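Sensory box/GGDEF family protein (Caulobacter crescentus, PDB 4YME) is probably a membrane-bound sensor that helps control cyclic di-GMP levels, the part described here being its GGDEF domain of the diguanylate cyclase family. Local coordinates at residues G6-L10 with L60-A64; L16-A21 with A139-M143; G31-A35 with Q89-Q95; I37-L41 with L150-K154. The contacts are given in a common frame with arbitrary orientation. Where two conformers were deposited one is given. Residue numbers count along the deposited sequence, not the author numbering.

Overall arrangement
All four contacts belong to one GGDEF domain built round a four-stranded antiparallel sheet. Contacts 3 and 4 share strand 33-41: contact 3 zips its start to strand 84-91 by backbone hydrogen bonds, whereas contact 4, the most buried, sets its end against helix 139-156 through apolar packing and a salt bridge. Contact 2 uses the beginning of that helix, crossed by helix 13-30, and meets contact 3 where Leu20 touches Leu34. Contact 1, partly exposed and almost wholly apolar, lies on the other side of the chain's centre from contact 3; its helix 53-70 reaches contact 4 through Leu60 and Thr63 on Leu41.

Contact 1: residues G6-L10 with L60-A64; sequences GLTGL and LVETA
A tight, irregular loop leans on one turn of helix 53-70, mainly through side chains. Gly6 and Leu7 have helical backbone angles, Thr8 (-116/-18) leaves them, and Gly9 takes phi 79° and psi -1°, where a CB would collide with the carbonyl of Thr8. Leu10 (-73/175) then extends toward helix 13-30. Residues 60-64 are regular helix, with Ala64 N bonded to Leu60 O at 3.0 Å, and the backbones come closest at Thr8 CA and Val61 CA, 5.4 Å. Thr8, in the p rotamer, has two roles. Its OG1 accepts from Leu10 N at 3.2 Å, making an ST turn, and also bonds to the carboxylate of Asp5. Its carbon side packs on the helix, with Thr8 CB 3.5 Å from Ala64 CB and Thr8 CG2 3.7 Å from Leu60 O. Leu7 (t, p) points at the helix and sets CD2 3.7 Å from CD1 of Leu60 (m, t), while Leu7 CG lies 4.4 Å from CG2 of Val61 (t). Leu10 (m, t) brings CD1 to 3.7 Å from Ala64 CB. The pair buries 261 Å², and Phe85 of strand 84-91 lies against both Leu10 and Leu60. Asp5 to Thr8 spell the Asp-x-Leu-Thr motif that opens GGDEF domains.

Contact 2: residues L16-A21 with A139-M143; sequences LQMRLA and AEALM
Two helices cross steeply here on one face of the ferredoxin-like sheet of the GGDEF domain, helix 13-30 beside the first turn of helix 139-156. The axes of 16-21 and 139-143 approach to 9.8 Å at 111°, so the contact is local and buries 312 Å². Both backbones are regularly helical, and Ala21 CA lies nearest to Ala139 CA, at 5.3 Å. Ala139 is the close point: its small side chain sits against Leu20 (t, p), with CG of Leu20 3.7 Å from CB of Ala139, and its CB is also 4.4 Å from Ala21 CB. Leu20 continues inward, CD1 at 4.4 Å from Leu142 CD1 and CD2 at 4.3 Å from SE of Met143, a selenomethionine. That residue, with all three chi angles m, folds so that its CE reaches 3.5 Å from CD2 of Leu16 (t, p). Beneath, Val36 of strand 33-41 touches both Leu20 and Leu142, and Ile86 of strand 84-91 meets Leu16 and Met143. At the solvent edge Gln17 (t, m) and Glu140 (m, p) bend toward each other, and Gln17 NE2 donates to Glu140 OE2 at 2.8 Å.

Contact 3: residues G31-A35 with Q89-Q95; sequences GESLA and QIAGGDQ
Strands 33-35 and 89-91 run antiparallel, axes 4.9 Å and directions 165° apart, and bury 474 Å² together with their flanking residues. Ser33-Ala91 and Ala35-Gln89 are hydrogen-bonded pairs, each closed both ways: Ser33 N to Ala91 O 2.8 Å, Ala91 N to Ser33 O 3.0 Å, Ala35 N to Gln89 O 3.0 Å, Gln89 N to Ala35 O 2.9 Å. Between them is the non-hydrogen-bonded pair Leu34-Ile90 (CA-CA 4.8 Å), with CA-H...O contacts of 3.3 Å from Ile90 CA to Ser33 O and from Leu34 CA to Gln89 O; Leu34 makes backbone hydrogen bonds with Tyr132, and Ile90 N bonds to Ser75 OG. Water 1 accepts from Ser33 OG at 2.9 Å and donates to Gln89 O at 3.1 Å and Gln89 OE1 at 2.7 Å. Gln89 NE2 bonds to Val98 O and Gln95 NE2 to Tyr132 O; Glu32 OE1 is hydrogen-bonded to Ser30 OG and OE2 forms a salt bridge with Arg26. Past Ala91 the chain turns through Gly92 and Gly93 to Asp94, N-cap of helix 95-109. Leu34 and Ile90, their CD1 and CG1 4.1 Å apart, face helix 13-30, whereas Ser33, Gln89 and Ala91 pack against helix 95-109.

Contact 4: residues I37-L41 with L150-K154; sequences ICIDL and LYRAK
Leu150, the residue most covered here, projects from helix 150-154 onto strand 37-41. In the t, p rotamer its CD2 settles between two strand side chains that point the same way, 3.6 Å from SG of Cys38 (t) and 3.9 Å from CG of Asp40. The strand has regular beta angles and the helix is regular, with Lys154 N bonded to Leu150 O at 2.9 Å; their axes come within 9.5 Å at 48°, the segments bury 212 Å², and Cys38 CA and Leu150 CA are 6.3 Å apart. Because side chains alternate along the strand, Ile39 points away, and with Ile37 and Leu41 it lines the other face of the sheet, under helices 95-109 and 53-70. This is a helix packed obliquely on the central sheet of a ferredoxin-like GGDEF domain, near the end of strand 33-41 that, in active diguanylate cyclases of this family, borders the nucleotide site. Asp40, the second most covered residue, points its CB at the helix and, with chi1 p (79°), presents OD2 to Lys154. One turn beyond Leu150, Lys154 (m, t, p, t) bends its chain over, and its NZ donates to Asp40 OD2 at 2.9 Å in a salt bridge. Ser126 of the neighbouring strand touches the side chains of Asp40, Leu150 and Lys154, while Cys38 also meets Ala146 and Asp147, earlier on the same helix.

Contact 1: residues G6-L10 with L60-A64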
# COMPACT_ATOMS: atom_id res chain seq x y z
N GLY A 6 10.62 -4.17 10.29
CA GLY A 6 10.67 -5.15 11.40
C GLY A 6 9.30 -5.56 11.91
O GLY A 6 9.02 -6.74 12.19
N LEU A 7 8.40 -4.57 12.10
CA LEU A 7 7.14 -4.87 12.68
C LEU A 7 6.35 -5.86 11.84
O LEU A 7 5.80 -6.76 12.39
CB LEU A 7 6.29 -3.60 12.89
CG LEU A 7 5.02 -3.80 13.66
CD1 LEU A 7 5.20 -4.16 15.14
CD2 LEU A 7 4.13 -2.56 13.44
N THR A 8 6.35 -5.72 10.52
CA THR A 8 5.44 -6.45 9.64
C THR A 8 6.10 -7.43 8.65
O THR A 8 5.45 -8.36 8.20
CB THR A 8 4.63 -5.46 8.72
OG1 THR A 8 5.51 -4.79 7.83
CG2 THR A 8 3.79 -4.48 9.53
N GLY A 9 7.39 -7.30 8.41
CA GLY A 9 8.03 -8.12 7.40
C GLY A 9 7.84 -7.72 5.95
O GLY A 9 8.38 -8.39 5.04
N LEU A 10 7.09 -6.67 5.72
CA LEU A 10 7.02 -6.08 4.38
C LEU A 10 8.32 -5.34 4.11
O LEU A 10 9.21 -5.28 4.93
CB LEU A 10 5.87 -5.04 4.31
CG LEU A 10 4.49 -5.62 4.56
CD1 LEU A 10 3.42 -4.55 4.50
CD2 LEU A 10 4.17 -6.74 3.66
N LEU A 60 -1.60 -3.10 12.11
CA LEU A 60 -0.49 -3.10 11.12
C LEU A 60 -0.10 -4.49 10.70
O LEU A 60 0.12 -4.78 9.53
CB LEU A 60 0.69 -2.26 11.60
CG LEU A 60 0.37 -0.81 11.99
CD1 LEU A 60 1.58 -0.10 12.51
CD2 LEU A 60 -0.21 -0.07 10.80
N VAL A 61 0.01 -5.39 11.67
CA VAL A 61 0.41 -6.78 11.44
C VAL A 61 -0.62 -7.50 10.60
O VAL A 61 -0.28 -8.21 9.65
CB VAL A 61 0.63 -7.49 12.80
CG1 VAL A 61 0.69 -8.97 12.64
CG2 VAL A 61 1.95 -6.94 13.40
N GLU A 62 -1.89 -7.25 10.88
CA GLU A 62 -2.92 -7.94 10.10
C GLU A 62 -3.00 -7.33 8.68
O GLU A 62 -3.20 -8.07 7.73
CB GLU A 62 -4.25 -7.82 10.80
CG GLU A 62 -5.41 -8.44 10.04
CD GLU A 62 -5.35 -9.88 9.80
OE1 GLU A 62 -4.50 -10.62 10.34
OE2 GLU A 62 -6.10 -10.39 8.93
N THR A 63 -2.83 -6.02 8.54
CA THR A 63 -2.82 -5.39 7.20
C THR A 63 -1.73 -6.04 6.38
O THR A 63 -1.93 -6.38 5.24
CB THR A 63 -2.58 -3.88 7.32
OG1 THR A 63 -3.72 -3.30 8.01
CG2 THR A 63 -2.46 -3.21 5.96
N ALA A 64 -0.53 -6.18 6.98
CA ALA A 64 0.59 -6.77 6.28
C ALA A 64 0.33 -8.20 5.89
O ALA A 64 0.70 -8.62 4.79
CB ALA A 64 1.80 -6.66 7.10

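Contact 2: residues L16-A21 with A139-M143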
# COMPACT_ATOMS: atom_id res chain seq x y z
N LEU A 16 11.73 -0.41 -0.75
CA LEU A 16 10.71 0.04 -1.67
C LEU A 16 11.26 0.93 -2.78
O LEU A 16 11.03 0.72 -3.97
CB LEU A 16 9.59 0.78 -0.90
CG LEU A 16 8.62 1.58 -1.77
CD1 LEU A 16 7.83 0.57 -2.58
CD2 LEU A 16 7.76 2.53 -0.91
N GLN A 17 12.00 1.95 -2.37
CA GLN A 17 12.52 2.91 -3.35
C GLN A 17 13.46 2.19 -4.33
O GLN A 17 13.38 2.42 -5.55
CB GLN A 17 13.27 4.02 -2.60
CG GLN A 17 13.76 5.15 -3.53
CD GLN A 17 15.06 4.81 -4.29
OE1 GLN A 17 15.90 3.98 -3.83
NE2 GLN A 17 15.24 5.45 -5.47
N MSE A 18 14.30 1.28 -3.83
CA MSE A 18 15.26 0.57 -4.71
C MSE A 18 14.52 -0.32 -5.72
O MSE A 18 14.84 -0.37 -6.90
CB MSE A 18 16.20 -0.33 -3.93
CG MSE A 18 17.09 0.43 -3.06
SE MSE A 18 18.30 -0.71 -2.02
CE MSE A 18 17.29 -2.25 -1.45
N ARG A 19 13.55 -1.05 -5.23
CA ARG A 19 12.81 -1.99 -6.08
C ARG A 19 11.90 -1.26 -7.07
O ARG A 19 11.74 -1.70 -8.20
CB ARG A 19 12.06 -3.01 -5.24
CG ARG A 19 13.01 -4.08 -4.62
CD ARG A 19 12.23 -5.19 -3.96
NE ARG A 19 11.47 -5.95 -4.97
CZ ARG A 19 10.69 -6.99 -4.72
NH1 ARG A 19 10.54 -7.40 -3.47
NH2 ARG A 19 10.04 -7.60 -5.68
N LEU A 20 11.35 -0.11 -6.66
CA LEU A 20 10.51 0.70 -7.55
C LEU A 20 11.36 1.30 -8.67
O LEU A 20 11.00 1.29 -9.83
CB LEU A 20 9.75 1.76 -6.73
CG LEU A 20 8.93 2.74 -7.59
CD1 LEU A 20 7.95 2.02 -8.49
CD2 LEU A 20 8.16 3.66 -6.60
N ALA A 21 12.56 1.80 -8.31
CA ALA A 21 13.45 2.35 -9.34
C ALA A 21 13.81 1.26 -10.35
O ALA A 21 13.82 1.53 -11.59
CB ALA A 21 14.67 2.93 -8.73
N ALA A 139 10.98 6.97 -9.18
CA ALA A 139 10.39 6.40 -7.98
C ALA A 139 9.86 7.46 -7.05
O ALA A 139 8.71 7.37 -6.57
CB ALA A 139 11.38 5.49 -7.24
N GLU A 140 10.65 8.52 -6.85
CA GLU A 140 10.28 9.58 -5.93
C GLU A 140 9.07 10.36 -6.43
O GLU A 140 8.21 10.72 -5.61
CB GLU A 140 11.47 10.52 -5.77
CG GLU A 140 12.65 9.88 -5.07
CD GLU A 140 13.43 8.80 -5.89
OE1 GLU A 140 13.51 8.77 -7.18
OE2 GLU A 140 13.97 7.92 -5.17
N ALA A 141 9.01 10.60 -7.75
CA ALA A 141 7.88 11.30 -8.35
C ALA A 141 6.61 10.49 -8.18
O ALA A 141 5.59 11.04 -7.78
CB ALA A 141 8.09 11.60 -9.77
N LEU A 142 6.68 9.19 -8.44
CA LEU A 142 5.50 8.33 -8.26
C LEU A 142 5.06 8.25 -6.79
O LEU A 142 3.85 8.20 -6.53
CB LEU A 142 5.79 6.92 -8.73
CG LEU A 142 5.89 6.82 -10.26
CD1 LEU A 142 6.46 5.49 -10.71
CD2 LEU A 142 4.55 7.06 -10.93
N MSE A 143 6.03 8.15 -5.89
CA MSE A 143 5.78 8.13 -4.41
C MSE A 143 4.99 9.30 -3.98
O MSE A 143 3.97 9.20 -3.22
CB MSE A 143 7.10 8.28 -3.65
CG MSE A 143 7.88 7.07 -3.57
SE MSE A 143 6.63 5.70 -3.12
CE MSE A 143 6.72 5.86 -1.21

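Contact 3: residues G31-A35 with Q89-Q95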
# COMPACT_ATOMS: atom_id res chain seq x y z
N GLY A 31 7.38 -2.97 -21.54
CA GLY A 31 6.02 -2.51 -21.88
C GLY A 31 4.93 -2.92 -20.91
O GLY A 31 3.74 -2.63 -21.12
N GLU A 32 5.33 -3.56 -19.81
CA GLU A 32 4.39 -3.84 -18.71
C GLU A 32 3.89 -2.54 -18.07
O GLU A 32 4.52 -1.51 -18.21
CB GLU A 32 5.06 -4.71 -17.64
CG GLU A 32 5.36 -6.11 -18.09
CD GLU A 32 6.44 -6.81 -17.27
OE1 GLU A 32 7.57 -6.22 -17.11
OE2 GLU A 32 6.18 -7.94 -16.77
N SER A 33 2.76 -2.67 -17.40
CA SER A 33 2.24 -1.53 -16.65
C SER A 33 2.82 -1.51 -15.24
O SER A 33 3.12 -2.56 -14.67
CB SER A 33 0.74 -1.53 -16.62
OG SER A 33 0.26 -2.58 -15.90
N LEU A 34 2.99 -0.31 -14.73
CA LEU A 34 3.51 -0.09 -13.39
C LEU A 34 2.65 0.96 -12.70
O LEU A 34 2.46 2.06 -13.24
CB LEU A 34 4.95 0.39 -13.47
CG LEU A 34 5.63 0.86 -12.20
CD1 LEU A 34 5.71 -0.23 -11.27
CD2 LEU A 34 7.03 1.50 -12.59
N ALA A 35 2.16 0.63 -11.52
CA ALA A 35 1.32 1.52 -10.68
C ALA A 35 1.80 1.51 -9.26
O ALA A 35 2.33 0.46 -8.77
CB ALA A 35 -0.12 1.08 -10.69
N GLN A 89 2.46 -2.39 -8.23
CA GLN A 89 1.89 -3.39 -9.13
C GLN A 89 2.62 -3.35 -10.47
O GLN A 89 2.69 -2.32 -11.11
CB GLN A 89 0.42 -3.04 -9.39
CG GLN A 89 -0.21 -4.07 -10.30
CD GLN A 89 -1.56 -3.57 -10.85
OE1 GLN A 89 -1.68 -2.41 -11.31
NE2 GLN A 89 -2.52 -4.43 -10.81
N ILE A 90 3.16 -4.51 -10.86
CA ILE A 90 3.66 -4.73 -12.21
C ILE A 90 2.72 -5.73 -12.87
O ILE A 90 2.52 -6.83 -12.37
CB ILE A 90 5.08 -5.28 -12.21
CG1 ILE A 90 6.08 -4.28 -11.66
CG2 ILE A 90 5.50 -5.63 -13.64
CD1 ILE A 90 7.50 -4.80 -11.37
N ALA A 91 2.18 -5.34 -14.01
CA ALA A 91 1.13 -6.15 -14.65
C ALA A 91 1.09 -5.89 -16.14
O ALA A 91 1.99 -5.29 -16.67
CB ALA A 91 -0.21 -5.84 -14.01
N GLY A 92 0.04 -6.38 -16.81
CA GLY A 92 -0.12 -6.21 -18.28
C GLY A 92 -1.20 -5.22 -18.68
O GLY A 92 -1.56 -4.31 -17.91
N GLY A 93 -1.64 -5.36 -19.93
CA GLY A 93 -2.92 -4.81 -20.40
C GLY A 93 -3.23 -3.33 -20.22
O GLY A 93 -2.34 -2.48 -20.28
N ASP A 94 -4.52 -3.04 -20.02
CA ASP A 94 -5.00 -1.67 -19.84
C ASP A 94 -4.60 -1.19 -18.43
O ASP A 94 -5.15 -1.65 -17.43
CB ASP A 94 -6.53 -1.59 -20.03
CG ASP A 94 -7.05 -0.15 -19.94
OD1 ASP A 94 -6.44 0.74 -20.59
OD2 ASP A 94 -8.05 0.09 -19.23
N GLN A 95 -3.63 -0.27 -18.38
CA GLN A 95 -2.99 0.14 -17.12
C GLN A 95 -3.94 0.76 -16.07
O GLN A 95 -3.86 0.37 -14.87
CB GLN A 95 -1.83 1.09 -17.41
CG GLN A 95 -1.37 1.88 -16.21
CD GLN A 95 -0.14 2.71 -16.49
OE1 GLN A 95 -0.19 3.68 -17.27
NE2 GLN A 95 0.96 2.36 -15.82
O HOH W 1 0.33 -1.97 -13.06

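Contact 4: residues I37-L41 with L150-K154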
# COMPACT_ATOMS: atom_id res chain seq x y z
N ILE A 37 0.46 2.40 -5.39
CA ILE A 37 -0.74 2.53 -4.61
C ILE A 37 -0.36 2.85 -3.19
O ILE A 37 0.30 2.03 -2.54
CB ILE A 37 -1.59 1.27 -4.66
CG1 ILE A 37 -1.95 0.92 -6.10
CG2 ILE A 37 -2.83 1.44 -3.82
CD1 ILE A 37 -2.53 -0.43 -6.34
N CYS A 38 -0.77 4.01 -2.71
CA CYS A 38 -0.55 4.40 -1.33
C CYS A 38 -1.82 4.16 -0.51
O CYS A 38 -2.91 4.54 -0.93
CB CYS A 38 -0.15 5.88 -1.34
SG CYS A 38 0.34 6.61 0.24
N ILE A 39 -1.68 3.53 0.65
CA ILE A 39 -2.81 3.05 1.43
C ILE A 39 -2.68 3.50 2.85
O ILE A 39 -1.57 3.49 3.40
CB ILE A 39 -2.80 1.51 1.49
CG1 ILE A 39 -2.87 0.90 0.09
CG2 ILE A 39 -3.88 0.96 2.43
CD1 ILE A 39 -2.46 -0.56 -0.00
N ASP A 40 -3.77 3.93 3.47
CA ASP A 40 -3.70 4.15 4.90
C ASP A 40 -4.95 3.65 5.56
O ASP A 40 -5.88 3.29 4.88
CB ASP A 40 -3.27 5.52 5.29
CG ASP A 40 -4.32 6.54 5.20
OD1 ASP A 40 -5.44 6.26 4.76
OD2 ASP A 40 -4.00 7.62 5.76
N LEU A 41 -4.91 3.50 6.87
CA LEU A 41 -6.00 2.88 7.61
C LEU A 41 -6.91 3.95 8.22
O LEU A 41 -6.45 4.91 8.84
CB LEU A 41 -5.45 1.93 8.71
CG LEU A 41 -4.61 0.78 8.16
CD1 LEU A 41 -4.15 -0.09 9.32
CD2 LEU A 41 -5.40 -0.08 7.09
N LEU A 150 -3.64 9.98 -2.44
CA LEU A 150 -4.23 9.49 -1.18
C LEU A 150 -4.94 10.64 -0.47
O LEU A 150 -6.09 10.46 -0.04
CB LEU A 150 -3.21 8.81 -0.27
CG LEU A 150 -3.74 8.37 1.12
CD1 LEU A 150 -4.85 7.35 1.04
CD2 LEU A 150 -2.62 7.76 1.89
N TYR A 151 -4.28 11.80 -0.37
CA TYR A 151 -4.91 12.97 0.22
C TYR A 151 -6.24 13.28 -0.47
O TYR A 151 -7.25 13.49 0.21
CB TYR A 151 -4.01 14.24 0.18
CG TYR A 151 -4.74 15.45 0.72
CD1 TYR A 151 -4.79 15.69 2.07
CD2 TYR A 151 -5.40 16.32 -0.12
CE1 TYR A 151 -5.50 16.75 2.60
CE2 TYR A 151 -6.12 17.41 0.39
CZ TYR A 151 -6.15 17.58 1.75
OH TYR A 151 -6.86 18.62 2.33
N ARG A 152 -6.20 13.33 -1.81
CA ARG A 152 -7.39 13.66 -2.60
C ARG A 152 -8.50 12.63 -2.36
O ARG A 152 -9.68 12.98 -2.26
CB ARG A 152 -7.07 13.72 -4.09
CG ARG A 152 -6.20 14.89 -4.50
CD ARG A 152 -6.80 16.18 -4.01
NE ARG A 152 -6.22 17.36 -4.63
CZ ARG A 152 -6.32 18.57 -4.10
NH1 ARG A 152 -6.92 18.75 -2.94
NH2 ARG A 152 -5.79 19.60 -4.72
N ALA A 153 -8.12 11.37 -2.29
CA ALA A 153 -9.08 10.29 -2.04
C ALA A 153 -9.72 10.36 -0.65
O ALA A 153 -10.88 10.00 -0.48
CB ALA A 153 -8.39 8.94 -2.21
N LYS A 154 -8.96 10.80 0.34
CA LYS A 154 -9.48 10.93 1.70
C LYS A 154 -10.40 12.14 1.79
O LYS A 154 -11.40 12.07 2.49
CB LYS A 154 -8.36 10.97 2.74
CG LYS A 154 -7.64 9.62 2.89
CD LYS A 154 -6.33 9.75 3.64
CE LYS A 154 -6.54 10.11 5.07
NZ LYS A 154 -5.24 10.22 5.75